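PDB 5ZRU: alpha-1,3-glucanase, which probably hydrolyses alpha-1,3-linked glucans, this chain being the GH87 catalytic unit of a longer protein that also carries predicted carbohydrate-binding modules. Local coordinates for residues Asn93-Val98 / Ala105-Leu110; Ser535-Ala540 / Leu566-Asn571. One frame throughout, in Å; residues are numbered along the deposited sequence.

Contact 1. Residues Asn93-Val98 / Ala105-Leu110. With PE5 (3,6,9,12,15,18,21,24-octaoxahexacosan-1-ol), chain C.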
loop_
_atom_site.group_PDB
_atom_site.type_symbol
_atom_site.label_atom_id
_atom_site.label_comp_id
_atom_site.label_asym_id
_atom_site.label_seq_id
_atom_site.Cartn_x
_atom_site.Cartn_y
_atom_site.Cartn_z
ATOM N N ASN A 93 -13.283 13.324 15.258
ATOM C CA ASN A 93 -14.297 12.313 14.995
ATOM C C ASN A 93 -15.520 12.965 14.365
ATOM O O ASN A 93 -15.922 14.065 14.758
ATOM C CB ASN A 93 -14.683 11.584 16.282
ATOM C CG ASN A 93 -13.509 10.838 16.895
ATOM O OD1 ASN A 93 -12.576 10.459 16.195
ATOM N ND2 ASN A 93 -13.561 10.610 18.202
ATOM N N GLY A 94 -16.107 12.282 13.399
ATOM C CA GLY A 94 -17.226 12.818 12.647
ATOM C C GLY A 94 -18.014 11.701 12.027
ATOM O O GLY A 94 -18.021 10.567 12.540
ATOM N N SER A 95 -18.664 11.983 10.905
ATOM C CA SER A 95 -19.542 10.994 10.294
ATOM C C SER A 95 -20.013 11.506 8.944
ATOM O O SER A 95 -19.954 12.706 8.660
ATOM C CB SER A 95 -20.752 10.694 11.188
ATOM O OG SER A 95 -21.576 11.849 11.326
ATOM N N LEU A 96 -20.497 10.576 8.122
ATOM C CA LEU A 96 -21.266 10.896 6.927
ATOM C C LEU A 96 -22.453 9.943 6.859
ATOM O O LEU A 96 -22.389 8.826 7.373
ATOM C CB LEU A 96 -20.417 10.795 5.647
ATOM C CG LEU A 96 -19.446 11.947 5.363
ATOM C CD1 LEU A 96 -18.546 11.609 4.184
ATOM C CD2 LEU A 96 -20.189 13.264 5.090
ATOM N N ASP A 97 -23.535 10.395 6.228
ATOM C CA ASP A 97 -24.767 9.628 6.112
ATOM C C ASP A 97 -24.838 8.935 4.756
ATOM O O ASP A 97 -24.347 9.450 3.750
ATOM C CB ASP A 97 -25.996 10.531 6.281
ATOM C CG ASP A 97 -26.178 11.021 7.718
ATOM O OD1 ASP A 97 -25.521 10.481 8.626
ATOM O OD2 ASP A 97 -26.976 11.954 7.941
ATOM N N VAL A 98 -25.465 7.759 4.740
ATOM C CA VAL A 98 -25.635 6.954 3.535
ATOM C C VAL A 98 -27.126 6.802 3.273
ATOM O O VAL A 98 -27.875 6.406 4.173
ATOM C CB VAL A 98 -24.974 5.570 3.686
ATOM C CG1 VAL A 98 -25.133 4.741 2.402
ATOM C CG2 VAL A 98 -23.504 5.720 4.080
ATOM N N ALA A 105 -29.881 4.906 5.280
ATOM C CA ALA A 105 -29.461 3.543 5.566
ATOM C C ALA A 105 -28.487 3.452 6.720
ATOM O O ALA A 105 -28.573 2.524 7.521
ATOM C CB ALA A 105 -28.819 2.908 4.329
ATOM N N LYS A 106 -27.553 4.394 6.819
ATOM C CA LYS A 106 -26.498 4.325 7.817
ATOM C C LYS A 106 -26.028 5.734 8.107
ATOM O O LYS A 106 -26.073 6.609 7.240
ATOM C CB LYS A 106 -25.290 3.499 7.345
ATOM C CG LYS A 106 -25.601 2.130 6.781
ATOM C CD LYS A 106 -24.748 1.060 7.410
ATOM C CE LYS A 106 -25.379 -0.302 7.179
ATOM N NZ LYS A 106 -26.176 -0.792 8.340
ATOM N N THR A 107 -25.568 5.937 9.329
ATOM C CA THR A 107 -24.610 6.993 9.619
ATOM C C THR A 107 -23.278 6.300 9.872
ATOM O O THR A 107 -23.171 5.468 10.778
ATOM C CB THR A 107 -25.040 7.844 10.812
ATOM O OG1 THR A 107 -26.263 8.522 10.489
ATOM C CG2 THR A 107 -23.970 8.886 11.111
ATOM N N VAL A 108 -22.287 6.606 9.047
ATOM C CA VAL A 108 -20.988 5.941 9.089
ATOM C C VAL A 108 -20.044 6.804 9.918
ATOM O O VAL A 108 -19.745 7.935 9.509
ATOM C CB VAL A 108 -20.424 5.717 7.678
ATOM C CG1 VAL A 108 -19.022 5.107 7.756
ATOM C CG2 VAL A 108 -21.338 4.815 6.896
ATOM N N PRO A 109 -19.559 6.326 11.060
ATOM C CA PRO A 109 -18.574 7.105 11.815
ATOM C C PRO A 109 -17.257 7.196 11.056
ATOM O O PRO A 109 -16.846 6.260 10.365
ATOM C CB PRO A 109 -18.409 6.312 13.122
ATOM C CG PRO A 109 -19.540 5.315 13.140
ATOM C CD PRO A 109 -19.875 5.044 11.709
ATOM N N LEU A 110 -16.600 8.349 11.204
ATOM C CA LEU A 110 -15.364 8.680 10.508
ATOM C C LEU A 110 -14.398 9.336 11.480
ATOM O O LEU A 110 -14.815 9.970 12.455
ATOM C CB LEU A 110 -15.613 9.647 9.330
ATOM C CG LEU A 110 -16.586 9.167 8.257
ATOM C CD1 LEU A 110 -16.874 10.318 7.311
ATOM C CD2 LEU A 110 -15.998 7.959 7.512
HETATM C C48 PE5 C . -9.987 1.810 18.728
HETATM C C50 PE5 C . -9.301 2.731 17.713
HETATM O O1 PE5 C . -9.838 4.024 17.795
HETATM C C1 PE5 C . -9.232 4.970 16.957
HETATM C C2 PE5 C . -10.012 6.288 16.971
HETATM O O2 PE5 C . -11.285 6.090 16.425
HETATM C C3 PE5 C . -12.160 7.178 16.510
HETATM C C4 PE5 C . -13.527 6.787 15.934
HETATM O O3 PE5 C . -13.379 6.337 14.613
HETATM C C5 PE5 C . -14.559 6.024 13.923
HETATM C C6 PE5 C . -14.432 4.661 13.227
HETATM O O4 PE5 C . -13.884 4.773 11.938
HETATM C C7 PE5 C . -12.967 3.775 11.571
HETATM C C8 PE5 C . -13.571 2.385 11.784
HETATM O O5 PE5 C . -12.557 1.431 11.761
HETATM C C9 PE5 C . -12.936 0.156 12.205
HETATM C C10 PE5 C . -13.065 -0.762 10.998
HETATM O O6 PE5 C . -14.331 -1.351 11.000
HETATM C C11 PE5 C . -14.754 -1.831 9.757
HETATM C C12 PE5 C . -16.236 -2.178 9.807
HETATM O O7 PE5 C . -16.338 -3.544 9.549
HETATM C C13 PE5 C . -17.416 -3.916 8.740
HETATM C C14 PE5 C . -17.773 -5.366 9.059
HETATM O O8 PE5 C . -17.580 -5.572 10.430
HETATM C C15 PE5 C . -17.799 -6.880 10.891
HETATM C C16 PE5 C . -18.968 -6.881 11.885
HETATM O O52 PE5 C . -18.508 -7.052 13.198
#
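A beta hairpin at the margin of the five-stranded antiparallel sheet in the first catalytic-domain region pairs Asn93-Val98 with Ala105-Leu110. Backbone bonds join Gly94 with Leu110, Leu96 with Val108 and Val98 with Lys106; a classic beta bulge interrupts the ladder, Ala105 and Lys106 both facing Val98. Ala105 N donates to Val98 O at 2.7 Å; the bond from Lys106 N to Val98 O is weak, at 3.3 Å. Asn93 OD1, bonded to Thr111, lies 3.3 Å from PE5 C3.

Leu96, Val98, Val108 and Leu110 share one face, where branched apolar residues suit a buried position against Trp142, Ile156 and Tyr166. Leu110 CD1 lies 3.6 Å from Leu96 CG, and the two valines meet through their CG2 methyls at 3.7 Å.

The other face carries Ser95, Asp97 and Thr107. The Asp97 and Thr107 side chains run alongside each other, ends in the same direction. With chi1 -64°, Thr107 OG1 sits anti to the carbonyl carbon and gives its proton to Asp97 OD1 at 2.8 Å, approaching from above the carboxylate plane. Thr107 CG2 also lies against Asp97 OD1 and touches Ser95 CB at 3.7 Å. An alanine in place of Asp97 would probably leave the Thr107 hydroxyl without its carboxylate mate. Lys104 bonds to Thr107 OG1 and forms a long, weak ion pair with Asp97, so charge probably strengthens this face while apolar packing holds the other.

Contact 2. Residues Ser535-Ala540 / Leu566-Asn571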
loop_
_atom_site.group_PDB
_atom_site.type_symbol
_atom_site.label_atom_id
_atom_site.label_comp_id
_atom_site.label_asym_id
_atom_site.label_seq_id
_atom_site.Cartn_x
_atom_site.Cartn_y
_atom_site.Cartn_z
ATOM N N SER A 535 19.794 21.871 -14.479
ATOM C CA SER A 535 19.245 23.133 -14.914
ATOM C C SER A 535 17.747 22.973 -15.162
ATOM O O SER A 535 17.259 21.850 -15.339
ATOM C CB SER A 535 19.962 23.590 -16.178
ATOM O OG SER A 535 20.025 22.527 -17.104
ATOM N N PRO A 536 16.993 24.077 -15.171
ATOM C CA PRO A 536 15.540 23.971 -15.361
ATOM C C PRO A 536 15.191 23.253 -16.654
ATOM O O PRO A 536 15.893 23.362 -17.661
ATOM C CB PRO A 536 15.075 25.434 -15.402
ATOM C CG PRO A 536 16.145 26.191 -14.714
ATOM C CD PRO A 536 17.423 25.481 -15.008
ATOM N N HIS A 537 14.085 22.515 -16.620
ATOM C CA HIS A 537 13.700 21.731 -17.788
ATOM C C HIS A 537 12.282 21.206 -17.644
ATOM O O HIS A 537 11.852 20.895 -16.526
ATOM C CB HIS A 537 14.654 20.553 -17.992
ATOM C CG HIS A 537 14.648 19.560 -16.866
ATOM N ND1 HIS A 537 15.414 19.717 -15.731
ATOM C CD2 HIS A 537 13.978 18.391 -16.705
ATOM C CE1 HIS A 537 15.225 18.686 -14.925
ATOM N NE2 HIS A 537 14.356 17.868 -15.491
ATOM N N PRO A 538 11.531 21.093 -18.739
ATOM C CA PRO A 538 10.262 20.362 -18.690
ATOM C C PRO A 538 10.534 18.875 -18.542
ATOM O O PRO A 538 11.609 18.388 -18.883
ATOM C CB PRO A 538 9.606 20.665 -20.045
ATOM C CG PRO A 538 10.487 21.711 -20.708
ATOM C CD PRO A 538 11.842 21.570 -20.097
ATOM N N GLY A 539 9.540 18.151 -18.032
ATOM C CA GLY A 539 9.708 16.714 -17.876
ATOM C C GLY A 539 9.971 16.043 -19.215
ATOM O O GLY A 539 9.370 16.389 -20.236
ATOM N N ALA A 540 10.879 15.075 -19.204
ATOM C CA ALA A 540 11.308 14.369 -20.402
ATOM C C ALA A 540 10.881 12.902 -20.377
ATOM O O ALA A 540 10.450 12.361 -19.356
ATOM C CB ALA A 540 12.830 14.453 -20.555
ATOM N N LEU A 566 12.943 15.395 -26.067
ATOM C CA LEU A 566 12.545 14.038 -25.685
ATOM C C LEU A 566 13.438 13.476 -24.584
ATOM O O LEU A 566 12.946 12.859 -23.636
ATOM C CB LEU A 566 12.559 13.080 -26.884
ATOM C CG LEU A 566 11.325 12.976 -27.779
ATOM C CD1 LEU A 566 10.619 14.299 -27.922
ATOM C CD2 LEU A 566 11.712 12.431 -29.154
ATOM N N TYR A 567 14.747 13.650 -24.713
ATOM C CA TYR A 567 15.694 13.186 -23.712
ATOM C C TYR A 567 16.443 14.368 -23.135
ATOM O O TYR A 567 16.642 15.386 -23.802
ATOM C CB TYR A 567 16.721 12.210 -24.281
ATOM C CG TYR A 567 16.238 11.446 -25.464
ATOM C CD1 TYR A 567 15.327 10.419 -25.309
ATOM C CD2 TYR A 567 16.690 11.747 -26.740
ATOM C CE1 TYR A 567 14.867 9.717 -26.391
ATOM C CE2 TYR A 567 16.247 11.045 -27.832
ATOM C CZ TYR A 567 15.336 10.024 -27.654
ATOM O OH TYR A 567 14.878 9.302 -28.735
ATOM N N PHE A 568 16.874 14.211 -21.890
ATOM C CA PHE A 568 17.673 15.223 -21.201
ATOM C C PHE A 568 18.755 14.440 -20.463
ATOM O O PHE A 568 18.555 14.007 -19.324
ATOM C CB PHE A 568 16.817 16.061 -20.266
ATOM C CG PHE A 568 17.553 17.203 -19.630
ATOM C CD1 PHE A 568 18.655 17.767 -20.250
ATOM C CD2 PHE A 568 17.156 17.700 -18.403
ATOM C CE1 PHE A 568 19.341 18.818 -19.658
ATOM C CE2 PHE A 568 17.836 18.755 -17.808
ATOM C CZ PHE A 568 18.926 19.313 -18.435
ATOM N N ILE A 569 19.890 14.252 -21.130
ATOM C CA ILE A 569 20.932 13.324 -20.702
ATOM C C ILE A 569 22.177 14.122 -20.346
ATOM O O ILE A 569 22.643 14.943 -21.142
ATOM C CB ILE A 569 21.254 12.299 -21.806
ATOM C CG1 ILE A 569 19.971 11.657 -22.342
ATOM C CG2 ILE A 569 22.233 11.257 -21.301
ATOM C CD1 ILE A 569 19.151 10.947 -21.287
ATOM N N GLN A 570 22.727 13.868 -19.168
ATOM C CA GLN A 570 23.961 14.533 -18.783
ATOM C C GLN A 570 25.126 13.980 -19.594
ATOM O O GLN A 570 25.205 12.776 -19.857
ATOM C CB GLN A 570 24.217 14.355 -17.289
ATOM C CG GLN A 570 25.469 15.050 -16.789
ATOM C CD GLN A 570 25.522 15.107 -15.275
ATOM O OE1 GLN A 570 24.518 15.390 -14.621
ATOM N NE2 GLN A 570 26.687 14.830 -14.712
ATOM N N ASN A 571 26.027 14.870 -20.006
ATOM C CA ASN A 571 27.133 14.457 -20.858
ATOM C C ASN A 571 27.941 13.348 -20.192
ATOM O O ASN A 571 28.293 13.437 -19.011
ATOM C CB ASN A 571 28.028 15.657 -21.174
ATOM C CG ASN A 571 29.009 15.376 -22.303
ATOM O OD1 ASN A 571 29.007 14.295 -22.895
ATOM N ND2 ASN A 571 29.841 16.364 -22.619
#
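Two irregular segments run past each other without a hydrogen bond between them: Ser535-Ala540 is loop throughout, while Leu566-Asn571 has a regular strand only at Tyr567-Phe568. The backbones come nearest at Ala540 and Leu566, whose CA atoms are 5.4 Å apart. The small methyl of Ala540 fits this approach, its CB lying 3.5 Å from Leu566 O and 4.3 Å from Phe568 CB.

Phe568 makes the main side-chain contact. Its CG is anti to the backbone N (chi1 -174°), and beyond it the ring reaches His537. Phe568 CE2 sits over one face of the imidazole, displaced toward the rim and 3.3 Å from His537 ND1. The ring planes meet obliquely at 56°, with centroids 4.7 Å apart. Ser535 OG approaches Phe568 CZ to 3.6 Å, near the plane of the phenyl ring.

The imidazole is steadied from within its own loop: His537 ND1 donates a nearly straight bond of 2.8 Å to Ser535 O, which lies in the ring plane. Tyr543 also meets the His537 ring, and His563 that of Phe568. Histidine thus serves both as a flat surface and as a donor; the bond probably helps to hold the ring's rotation, leaving contact across the segments to van der Waals packing.

In the fold
From the N terminus, the chain first closes contact 1, a local hairpin in which only six residues separate 93-98 from 105-110; it joins the outermost strand 103-111 to the antiparallel sheet of the D1 region. After the rest of that region the chain enters the D2 region, whose successive parallel strands are consistent with a right-handed beta-helix of the pectate-lyase-like clan. Near its C-terminal end, contact 2 closes a longer loop of 25 residues, bringing 535-540, which precedes strand 542-544, to strand 567-568, paired in parallel with 542-544. The contacts neither nest nor cross but follow in series; the centres of contact 1 and contact 2 are about 48 Å apart.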